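PDB 1YB2: hypothetical protein Ta0852 from Thermoplasma acidophilum, which probably transfers methyl groups from S-adenosyl-L-methionine to adenine in RNA, most likely tRNA. Local coordinates for residues 235-240 against 256-262; 111-117 against 178-184; 26-31 against 72-78. All coordinates share one frame; numbering follows the deposited sequence.

Contact 1: 235-240 against 256-262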
loop_
_atom_site.group_PDB
_atom_site.type_symbol
_atom_site.label_atom_id
_atom_site.label_comp_id
_atom_site.label_asym_id
_atom_site.label_seq_id
_atom_site.Cartn_x
_atom_site.Cartn_y
_atom_site.Cartn_z
ATOM N N VAL A 235 -6.935 -11.401 6.944
ATOM C CA VAL A 235 -5.913 -12.127 6.218
ATOM C C VAL A 235 -4.702 -12.438 7.094
ATOM O O VAL A 235 -4.336 -11.652 7.977
ATOM C CB VAL A 235 -5.449 -11.370 4.952
ATOM C CG1 VAL A 235 -6.644 -11.180 3.975
ATOM C CG2 VAL A 235 -4.790 -10.033 5.294
ATOM N N GLU A 236 -4.101 -13.599 6.858
ATOM C CA GLU A 236 -2.750 -13.876 7.318
ATOM C C GLU A 236 -1.779 -13.523 6.177
ATOM O O GLU A 236 -1.883 -14.052 5.061
ATOM C CB GLU A 236 -2.632 -15.337 7.755
ATOM C CG GLU A 236 -1.208 -15.765 8.144
ATOM C CD GLU A 236 -1.138 -17.231 8.535
ATOM O OE1 GLU A 236 -1.978 -18.026 8.072
ATOM O OE2 GLU A 236 -0.241 -17.583 9.316
ATOM N N LEU A 237 -0.861 -12.598 6.455
ATOM C CA LEU A 237 0.139 -12.161 5.489
ATOM C C LEU A 237 1.480 -12.630 5.990
ATOM O O LEU A 237 1.841 -12.332 7.137
ATOM C CB LEU A 237 0.177 -10.629 5.374
ATOM C CG LEU A 237 -0.293 -9.939 4.088
ATOM C CD1 LEU A 237 0.208 -8.500 4.016
ATOM C CD2 LEU A 237 0.145 -10.678 2.831
HETATM N N MSE A 238 2.216 -13.348 5.148
HETATM C CA MSE A 238 3.554 -13.809 5.486
HETATM C C MSE A 238 4.576 -13.281 4.481
HETATM O O MSE A 238 4.400 -13.409 3.268
HETATM C CB MSE A 238 3.603 -15.329 5.538
HETATM C CG MSE A 238 2.754 -15.927 6.632
HETATM SE SE MSE A 238 2.176 -17.759 6.220
HETATM C CE MSE A 238 0.484 -17.261 5.076
ATOM N N LYS A 239 5.649 -12.699 4.996
ATOM C CA LYS A 239 6.664 -12.100 4.163
ATOM C C LYS A 239 8.033 -12.709 4.482
ATOM O O LYS A 239 8.403 -12.845 5.647
ATOM C CB LYS A 239 6.690 -10.593 4.414
ATOM C CG LYS A 239 7.831 -9.868 3.719
ATOM C CD LYS A 239 8.614 -9.012 4.721
ATOM C CE LYS A 239 9.886 -8.486 4.075
ATOM N NZ LYS A 239 11.036 -8.583 4.988
ATOM N N ARG A 240 8.776 -13.091 3.459
ATOM C CA ARG A 240 10.174 -13.397 3.668
ATOM C C ARG A 240 11.037 -12.882 2.546
ATOM O O ARG A 240 10.672 -12.944 1.366
ATOM C CB ARG A 240 10.428 -14.876 3.934
ATOM C CG ARG A 240 10.315 -15.804 2.769
ATOM C CD ARG A 240 11.002 -17.130 3.106
ATOM N NE ARG A 240 10.860 -18.061 1.993
ATOM C CZ ARG A 240 11.872 -18.650 1.361
ATOM N NH1 ARG A 240 13.133 -18.456 1.754
ATOM N NH2 ARG A 240 11.616 -19.462 0.343
ATOM N N LEU A 256 14.123 -15.104 8.266
ATOM C CA LEU A 256 12.899 -15.370 9.021
ATOM C C LEU A 256 11.683 -15.026 8.171
ATOM O O LEU A 256 11.693 -14.044 7.418
ATOM C CB LEU A 256 12.854 -14.492 10.273
ATOM C CG LEU A 256 13.216 -15.007 11.679
ATOM C CD1 LEU A 256 14.285 -16.062 11.665
ATOM C CD2 LEU A 256 13.625 -13.817 12.522
ATOM N N THR A 257 10.628 -15.820 8.287
ATOM C CA THR A 257 9.382 -15.367 7.735
ATOM C C THR A 257 8.627 -14.563 8.789
ATOM O O THR A 257 8.582 -14.938 9.959
ATOM C CB THR A 257 8.569 -16.428 6.906
ATOM O OG1 THR A 257 7.155 -16.303 7.166
ATOM C CG2 THR A 257 9.041 -17.814 7.119
ATOM N N HIS A 258 8.140 -13.403 8.377
ATOM C CA HIS A 258 7.441 -12.501 9.266
ATOM C C HIS A 258 5.945 -12.548 8.950
ATOM O O HIS A 258 5.560 -12.530 7.780
ATOM C CB HIS A 258 8.042 -11.104 9.135
ATOM C CG HIS A 258 9.527 -11.099 9.346
ATOM N ND1 HIS A 258 10.429 -11.050 8.303
ATOM C CD2 HIS A 258 10.264 -11.248 10.474
ATOM C CE1 HIS A 258 11.660 -11.120 8.785
ATOM N NE2 HIS A 258 11.587 -11.244 10.100
ATOM N N THR A 259 5.123 -12.641 9.996
ATOM C CA THR A 259 3.681 -12.886 9.854
ATOM C C THR A 259 2.823 -11.830 10.544
ATOM O O THR A 259 3.024 -11.540 11.726
ATOM C CB THR A 259 3.306 -14.262 10.414
ATOM O OG1 THR A 259 3.926 -15.281 9.627
ATOM C CG2 THR A 259 1.796 -14.473 10.383
ATOM N N ALA A 260 1.875 -11.265 9.802
ATOM C CA ALA A 260 0.874 -10.341 10.353
ATOM C C ALA A 260 -0.538 -10.878 10.124
ATOM O O ALA A 260 -0.812 -11.530 9.103
ATOM C CB ALA A 260 1.003 -8.975 9.725
ATOM N N PHE A 261 -1.425 -10.599 11.074
ATOM C CA PHE A 261 -2.837 -10.927 10.931
ATOM C C PHE A 261 -3.586 -9.603 10.855
ATOM O O PHE A 261 -3.544 -8.808 11.794
ATOM C CB PHE A 261 -3.304 -11.783 12.104
ATOM C CG PHE A 261 -2.696 -13.170 12.119
ATOM C CD1 PHE A 261 -3.418 -14.264 11.649
ATOM C CD2 PHE A 261 -1.389 -13.371 12.552
ATOM C CE1 PHE A 261 -2.861 -15.537 11.634
ATOM C CE2 PHE A 261 -0.821 -14.650 12.546
ATOM C CZ PHE A 261 -1.567 -15.732 12.081
ATOM N N ILE A 262 -4.219 -9.347 9.718
ATOM C CA ILE A 262 -4.793 -8.034 9.455
ATOM C C ILE A 262 -6.299 -8.159 9.278
ATOM O O ILE A 262 -6.767 -8.868 8.384
ATOM C CB ILE A 262 -4.166 -7.381 8.215
ATOM C CG1 ILE A 262 -2.622 -7.354 8.349
ATOM C CG2 ILE A 262 -4.750 -5.970 8.001
ATOM C CD1 ILE A 262 -1.897 -7.108 7.002
#
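Glu236 and Phe261 lie alongside each other on one face of an antiparallel ladder, at its tightly packed end. The glutamate side chain is fully extended, with CG anti to the backbone N (chi1 175°), and this carries its aliphatic part along the ring: Glu236 CG stands 4.3 Å from the centroid of the Phe261 ring in an off-centre CH-pi contact. Beyond it the carboxylate plane is turned only 26° from the ring plane, with Glu236 OE2 3.6 Å from Phe261 CZ. The other carboxylate oxygen, OE1, makes a salt bridge outside this pair of strands, to Arg240 of the second subunit. On the reverse face Ile262 meets two side chains, its CB 4.0 Å from Val235 CG2 and its CD1 3.9 Å from Leu237 CD1. The same isoleucine also packs on Thr208 and Tyr210 of strand 205-211.

Between the faces, reciprocal backbone bonds join Val235 to Ile262, Leu237 to Ala260 and Lys239 to His258. Leu237 N to Ala260 O, at 2.9 Å, is nearly straight (176°).

Toward the other end the packing thins out. Selenomethionine Met238 brings CG to 3.3 Å from Thr259 OG1, but the rest of its chain leads away. Arg240 touches with its base alone, CB lying 3.8 Å from Thr257 CB, while its guanidinium reaches out to Glu236 of the second subunit. Here Thr257 and Leu256 are exposed to solvent.

Segment 235-240, part of strand 229-242, also pairs antiparallel with a strand of that subunit, so the sheet runs on through the dimer. Within the chain, the two strands illustrate the antiparallel ending typical of the Rossmann-like methyltransferase fold, in which the last strand of the domain inserts between the fifth and sixth.

Contact 2: 111-117 against 178-184; sequences GMDILEV and QMYDAVI
Asp113 and Asp181 hold each other at the start of this parallel pairing. Asp113 N gives an almost straight bond (174°) to Asp181 OD2 at 2.7 Å, using the anti lone pair of that oxygen, and Asp181 N returns one to Asp113 O at 2.7 Å. A water donates to the same Asp181 OD2, and only weakly to Asp113 OD2. The two carboxylates would probably repel each other, but each has a further partner: Lys202 makes a salt bridge with Asp181, and Thr137 hydrogen-bonds Asp113.

Regular parallel bonding follows, from Leu115 N to Ala182 O, Ile184 N to Leu115 O and Val117 N to Ile184 O.

Among the apolar contacts, Leu115 CB sits over one face of the Tyr180 ring, 3.8 Å from its centroid, a CH-pi contact; Asp113 O lies at the ring edge. On the other side of the sheet Ile114 CG2 meets Ile184 CD1 at 4.0 Å, and CE of selenomethionine Met112 reaches Ala182 CB at 3.7 Å.

Strand 113-117 thus runs in the heart of the Rossmann-like sheet, flanked by strands 137-141 and 180-185, with helix 123-132 covering Ile114, Glu116 and Ile184.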
loop_
_atom_site.group_PDB
_atom_site.type_symbol
_atom_site.label_atom_id
_atom_site.label_comp_id
_atom_site.label_asym_id
_atom_site.label_seq_id
_atom_site.Cartn_x
_atom_site.Cartn_y
_atom_site.Cartn_z
ATOM N N GLY A 111 -6.391 14.402 2.057
ATOM C CA GLY A 111 -7.585 15.042 2.585
ATOM C C GLY A 111 -8.261 14.309 3.738
ATOM O O GLY A 111 -9.076 14.886 4.450
HETATM N N MSE A 112 -7.918 13.043 3.920
HETATM C CA MSE A 112 -8.490 12.225 4.992
HETATM C C MSE A 112 -7.989 12.642 6.373
HETATM O O MSE A 112 -6.860 13.100 6.530
HETATM C CB MSE A 112 -8.168 10.742 4.768
HETATM C CG MSE A 112 -8.726 10.129 3.485
HETATM SE SE MSE A 112 -8.075 8.279 3.299
HETATM C CE MSE A 112 -9.291 7.506 4.544
ATOM N N ASP A 113 -8.854 12.478 7.370
ATOM C CA ASP A 113 -8.458 12.576 8.773
ATOM C C ASP A 113 -8.332 11.162 9.348
ATOM O O ASP A 113 -9.326 10.457 9.539
ATOM C CB ASP A 113 -9.445 13.413 9.571
ATOM C CG ASP A 113 -9.509 14.857 9.085
ATOM O OD1 ASP A 113 -8.447 15.464 8.792
ATOM O OD2 ASP A 113 -10.626 15.394 8.995
ATOM N N ILE A 114 -7.098 10.777 9.632
ATOM C CA ILE A 114 -6.762 9.414 10.019
ATOM C C ILE A 114 -6.386 9.348 11.487
ATOM O O ILE A 114 -5.669 10.221 12.010
ATOM C CB ILE A 114 -5.618 8.866 9.114
ATOM C CG1 ILE A 114 -6.104 8.871 7.647
ATOM C CG2 ILE A 114 -5.138 7.462 9.589
ATOM C CD1 ILE A 114 -5.074 8.388 6.647
ATOM N N LEU A 115 -6.890 8.316 12.151
ATOM C CA LEU A 115 -6.552 8.033 13.536
ATOM C C LEU A 115 -5.654 6.797 13.562
ATOM O O LEU A 115 -6.010 5.756 13.007
ATOM C CB LEU A 115 -7.829 7.773 14.364
ATOM C CG LEU A 115 -7.588 7.408 15.838
ATOM C CD1 LEU A 115 -6.944 8.589 16.557
ATOM C CD2 LEU A 115 -8.896 7.022 16.523
ATOM N N GLU A 116 -4.485 6.922 14.185
ATOM C CA GLU A 116 -3.588 5.799 14.363
ATOM C C GLU A 116 -3.423 5.515 15.859
ATOM O O GLU A 116 -2.912 6.354 16.612
ATOM C CB GLU A 116 -2.242 6.108 13.685
ATOM C CG GLU A 116 -1.202 5.036 13.798
ATOM C CD GLU A 116 0.109 5.406 13.089
ATOM O OE1 GLU A 116 0.352 6.608 12.828
ATOM O OE2 GLU A 116 0.912 4.485 12.809
ATOM N N VAL A 117 -3.855 4.327 16.273
ATOM C CA VAL A 117 -3.809 3.884 17.659
ATOM C C VAL A 117 -2.660 2.879 17.792
ATOM O O VAL A 117 -2.730 1.759 17.265
ATOM C CB VAL A 117 -5.166 3.277 18.094
ATOM C CG1 VAL A 117 -5.162 2.925 19.558
ATOM C CG2 VAL A 117 -6.316 4.257 17.781
ATOM N N GLN A 178 -13.625 14.766 17.220
ATOM C CA GLN A 178 -13.601 14.530 15.785
ATOM C C GLN A 178 -14.007 13.106 15.416
ATOM O O GLN A 178 -13.839 12.173 16.203
ATOM C CB GLN A 178 -12.208 14.822 15.244
ATOM C CG GLN A 178 -12.204 15.442 13.859
ATOM C CD GLN A 178 -10.801 15.711 13.333
ATOM O OE1 GLN A 178 -10.629 16.077 12.168
ATOM N NE2 GLN A 178 -9.788 15.529 14.187
HETATM N N MSE A 179 -14.577 12.971 14.224
HETATM C CA MSE A 179 -14.823 11.675 13.592
HETATM C C MSE A 179 -13.735 11.479 12.548
HETATM O O MSE A 179 -13.347 12.430 11.883
HETATM C CB MSE A 179 -16.195 11.663 12.920
HETATM C CG MSE A 179 -17.339 12.057 13.845
HETATM SE SE MSE A 179 -17.523 10.762 15.293
HETATM C CE MSE A 179 -18.807 9.532 14.394
ATOM N N TYR A 180 -13.242 10.254 12.404
ATOM C CA TYR A 180 -12.107 9.962 11.512
ATOM C C TYR A 180 -12.536 9.243 10.234
ATOM O O TYR A 180 -13.535 8.538 10.232
ATOM C CB TYR A 180 -11.028 9.172 12.276
ATOM C CG TYR A 180 -10.526 9.990 13.431
ATOM C CD1 TYR A 180 -9.594 11.020 13.230
ATOM C CD2 TYR A 180 -11.035 9.801 14.711
ATOM C CE1 TYR A 180 -9.164 11.816 14.290
ATOM C CE2 TYR A 180 -10.615 10.587 15.772
ATOM C CZ TYR A 180 -9.678 11.590 15.556
ATOM O OH TYR A 180 -9.279 12.379 16.622
ATOM N N ASP A 181 -11.777 9.428 9.158
ATOM C CA ASP A 181 -12.074 8.794 7.877
ATOM C C ASP A 181 -11.539 7.372 7.807
ATOM O O ASP A 181 -11.936 6.613 6.929
ATOM C CB ASP A 181 -11.476 9.609 6.725
ATOM C CG ASP A 181 -12.140 10.957 6.559
ATOM O OD1 ASP A 181 -13.365 10.984 6.370
ATOM O OD2 ASP A 181 -11.437 11.987 6.607
ATOM N N ALA A 182 -10.616 7.032 8.717
ATOM C CA ALA A 182 -9.957 5.722 8.760
ATOM C C ALA A 182 -9.301 5.583 10.116
ATOM O O ALA A 182 -8.855 6.573 10.710
ATOM C CB ALA A 182 -8.887 5.589 7.661
ATOM N N VAL A 183 -9.262 4.351 10.601
ATOM C CA VAL A 183 -8.564 4.019 11.832
ATOM C C VAL A 183 -7.598 2.897 11.534
ATOM O O VAL A 183 -7.938 1.909 10.860
ATOM C CB VAL A 183 -9.494 3.578 12.973
ATOM C CG1 VAL A 183 -8.674 3.146 14.197
ATOM C CG2 VAL A 183 -10.475 4.712 13.341
ATOM N N ILE A 184 -6.370 3.081 12.008
ATOM C CA ILE A 184 -5.349 2.062 11.894
ATOM C C ILE A 184 -4.870 1.751 13.304
ATOM O O ILE A 184 -4.368 2.642 14.012
ATOM C CB ILE A 184 -4.206 2.528 10.955
ATOM C CG1 ILE A 184 -4.740 2.583 9.513
ATOM C CG2 ILE A 184 -3.018 1.555 11.069
ATOM C CD1 ILE A 184 -4.188 3.688 8.671
HETATM O O HOH W 1 -12.372 14.534 6.194
#

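Contact 3: 26-31 against 72-78; sequences PVILVS and SFIVSDF
Ile28 and Val30 pair with Ser76 and Ile74 in a short antiparallel ladder, whose strand segments run at 140° to each other and come within 4.5 Å between axes. At its start the register slips: Val27 N and Ile28 N both bond to Ser76 O, at 3.1 Å and 3.0 Å, and two residues opposite one make a classic beta bulge. The bond from Val27 is the more bent, at 146°. Ser76 also bonds to the residue that follows it: its OG, anti to the backbone N (chi1 -179°), donates to Asp77 O at 2.8 Å.

Two layers of side chains follow from the alternation. On one face, Leu29 and Val75 run alongside each other, with Leu29 CD2 3.8 Å from Val75 CG2, and both rest on Leu66 of strand 65-68. Leu29 CB also reaches Phe73 CD1 at 3.9 Å, and the Phe73 ring takes part in a cation-pi contact with Lys71.

The pair belongs to the sheet of the FKBP-like N-terminal domain, where strand 28-30 lies between 36-39 and 71-76. The other face of the ladder carries Ile28, Val30, Ile74 and Ser76. There the Val30 side chain crosses that of Ile74 at a slant, and Val30 CG2 lies 3.9 Å from Ile74 CB. Val30, Ile74 and Ser76 all pack on Ile266 of strand 258-267, a member of the methyltransferase sheet, so this packing joins the two sheets.

Past the bulge, the Phe78 side chain lies alongside those of Val27 and Ile28 and points the same way. Ile28 CD1 approaches the ring at its edge, 4.2 Å from Phe78 CD1, while Phe158 of the second subunit stacks with that ring and Tyr159 of the same subunit meets it with planes nearly perpendicular.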
loop_
_atom_site.group_PDB
_atom_site.type_symbol
_atom_site.label_atom_id
_atom_site.label_comp_id
_atom_site.label_asym_id
_atom_site.label_seq_id
_atom_site.Cartn_x
_atom_site.Cartn_y
_atom_site.Cartn_z
ATOM N N PRO A 26 -22.690 6.884 -2.338
ATOM C CA PRO A 26 -22.676 5.463 -1.998
ATOM C C PRO A 26 -22.904 4.623 -3.243
ATOM O O PRO A 26 -23.938 4.764 -3.899
ATOM C CB PRO A 26 -23.865 5.326 -1.020
ATOM C CG PRO A 26 -24.469 6.731 -0.871
ATOM C CD PRO A 26 -23.403 7.675 -1.319
ATOM N N VAL A 27 -21.947 3.768 -3.580
ATOM C CA VAL A 27 -22.045 3.010 -4.817
ATOM C C VAL A 27 -21.792 1.506 -4.627
ATOM O O VAL A 27 -22.189 0.699 -5.468
ATOM C CB VAL A 27 -21.163 3.658 -5.951
ATOM C CG1 VAL A 27 -19.674 3.392 -5.743
ATOM C CG2 VAL A 27 -21.613 3.208 -7.322
ATOM N N ILE A 28 -21.167 1.134 -3.515
ATOM C CA ILE A 28 -20.760 -0.248 -3.265
ATOM C C ILE A 28 -21.581 -0.867 -2.121
ATOM O O ILE A 28 -21.879 -0.211 -1.116
ATOM C CB ILE A 28 -19.226 -0.329 -2.937
ATOM C CG1 ILE A 28 -18.373 0.347 -4.024
ATOM C CG2 ILE A 28 -18.749 -1.775 -2.710
ATOM C CD1 ILE A 28 -18.664 -0.099 -5.462
ATOM N N LEU A 29 -21.950 -2.130 -2.282
ATOM C CA LEU A 29 -22.530 -2.907 -1.187
ATOM C C LEU A 29 -21.508 -3.961 -0.738
ATOM O O LEU A 29 -21.114 -4.830 -1.526
ATOM C CB LEU A 29 -23.828 -3.565 -1.628
ATOM C CG LEU A 29 -24.946 -2.620 -2.078
ATOM C CD1 LEU A 29 -26.132 -3.406 -2.545
ATOM C CD2 LEU A 29 -25.356 -1.666 -0.959
ATOM N N VAL A 30 -21.059 -3.868 0.505
ATOM C CA VAL A 30 -20.001 -4.756 0.990
ATOM C C VAL A 30 -20.530 -5.735 2.026
ATOM O O VAL A 30 -21.598 -5.521 2.605
ATOM C CB VAL A 30 -18.788 -3.970 1.580
ATOM C CG1 VAL A 30 -18.277 -2.951 0.595
ATOM C CG2 VAL A 30 -19.136 -3.279 2.913
ATOM N N SER A 31 -19.774 -6.809 2.263
ATOM C CA SER A 31 -20.108 -7.777 3.297
ATOM C C SER A 31 -18.916 -8.692 3.545
ATOM O O SER A 31 -17.868 -8.535 2.911
ATOM C CB SER A 31 -21.346 -8.595 2.914
ATOM O OG SER A 31 -21.003 -9.633 2.014
ATOM N N SER A 72 -27.165 -9.527 4.969
ATOM C CA SER A 72 -26.718 -8.172 5.262
ATOM C C SER A 72 -25.665 -7.626 4.288
ATOM O O SER A 72 -24.639 -8.263 4.032
ATOM C CB SER A 72 -26.132 -8.105 6.670
ATOM O OG SER A 72 -27.119 -8.343 7.656
ATOM N N PHE A 73 -25.914 -6.421 3.788
ATOM C CA PHE A 73 -24.908 -5.656 3.059
ATOM C C PHE A 73 -24.763 -4.304 3.712
ATOM O O PHE A 73 -25.773 -3.726 4.152
ATOM C CB PHE A 73 -25.355 -5.453 1.611
ATOM C CG PHE A 73 -25.332 -6.706 0.795
ATOM C CD1 PHE A 73 -24.184 -7.071 0.087
ATOM C CD2 PHE A 73 -26.454 -7.533 0.737
ATOM C CE1 PHE A 73 -24.154 -8.250 -0.671
ATOM C CE2 PHE A 73 -26.442 -8.721 -0.025
ATOM C CZ PHE A 73 -25.294 -9.073 -0.727
ATOM N N ILE A 74 -23.536 -3.793 3.758
ATOM C CA ILE A 74 -23.288 -2.430 4.252
ATOM C C ILE A 74 -23.031 -1.505 3.048
ATOM O O ILE A 74 -22.247 -1.841 2.141
ATOM C CB ILE A 74 -22.109 -2.369 5.267
ATOM C CG1 ILE A 74 -22.276 -3.411 6.404
ATOM C CG2 ILE A 74 -21.932 -0.956 5.845
ATOM C CD1 ILE A 74 -23.657 -3.361 7.140
ATOM N N VAL A 75 -23.721 -0.366 3.027
ATOM C CA VAL A 75 -23.481 0.658 2.010
ATOM C C VAL A 75 -22.136 1.349 2.232
ATOM O O VAL A 75 -21.810 1.806 3.332
ATOM C CB VAL A 75 -24.642 1.701 1.948
ATOM C CG1 VAL A 75 -24.378 2.735 0.856
ATOM C CG2 VAL A 75 -25.963 1.012 1.683
ATOM N N SER A 76 -21.347 1.412 1.171
ATOM C CA SER A 76 -20.075 2.099 1.229
ATOM C C SER A 76 -19.856 3.012 0.000
ATOM O O SER A 76 -20.376 2.750 -1.089
ATOM C CB SER A 76 -18.960 1.070 1.301
ATOM O OG SER A 76 -17.700 1.689 1.381
ATOM N N ASP A 77 -19.076 4.070 0.181
ATOM C CA ASP A 77 -18.494 4.773 -0.975
ATOM C C ASP A 77 -17.438 3.860 -1.598
ATOM O O ASP A 77 -16.865 3.004 -0.930
ATOM C CB ASP A 77 -17.826 6.087 -0.558
ATOM C CG ASP A 77 -18.826 7.155 -0.114
ATOM O OD1 ASP A 77 -20.000 7.148 -0.554
ATOM O OD2 ASP A 77 -18.426 8.018 0.693
ATOM N N PHE A 78 -17.161 4.051 -2.884
ATOM C CA PHE A 78 -16.071 3.324 -3.514
ATOM C C PHE A 78 -14.750 3.531 -2.795
ATOM O O PHE A 78 -14.451 4.626 -2.340
ATOM C CB PHE A 78 -15.885 3.707 -4.987
ATOM C CG PHE A 78 -14.758 2.970 -5.636
ATOM C CD1 PHE A 78 -14.908 1.629 -5.990
ATOM C CD2 PHE A 78 -13.530 3.588 -5.834
ATOM C CE1 PHE A 78 -13.865 0.928 -6.582
ATOM C CE2 PHE A 78 -12.493 2.908 -6.416
ATOM C CZ PHE A 78 -12.656 1.563 -6.785
#

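How the contacts relate
From the N terminus, contact 3 comes first: it brings the opening strand against 72-78 and closes a loop of 40 residues, strands and turns without helix, that makes up most of the small N-terminal domain. Contact 2 then spans 60 residues of alternating helix and strand, and contact 1 shuts the last and shortest loop, 15 residues between two long strands. The three follow in series; none nests within or crosses another. Contacts 1 and 2 belong to one sheet, their centres 25 Å apart, with strand 205-211 between their strands. Strand 258-267, whose first part lies in contact 1, continues to the face of contact 3. Contacts 1 and 3 both touch the second subunit.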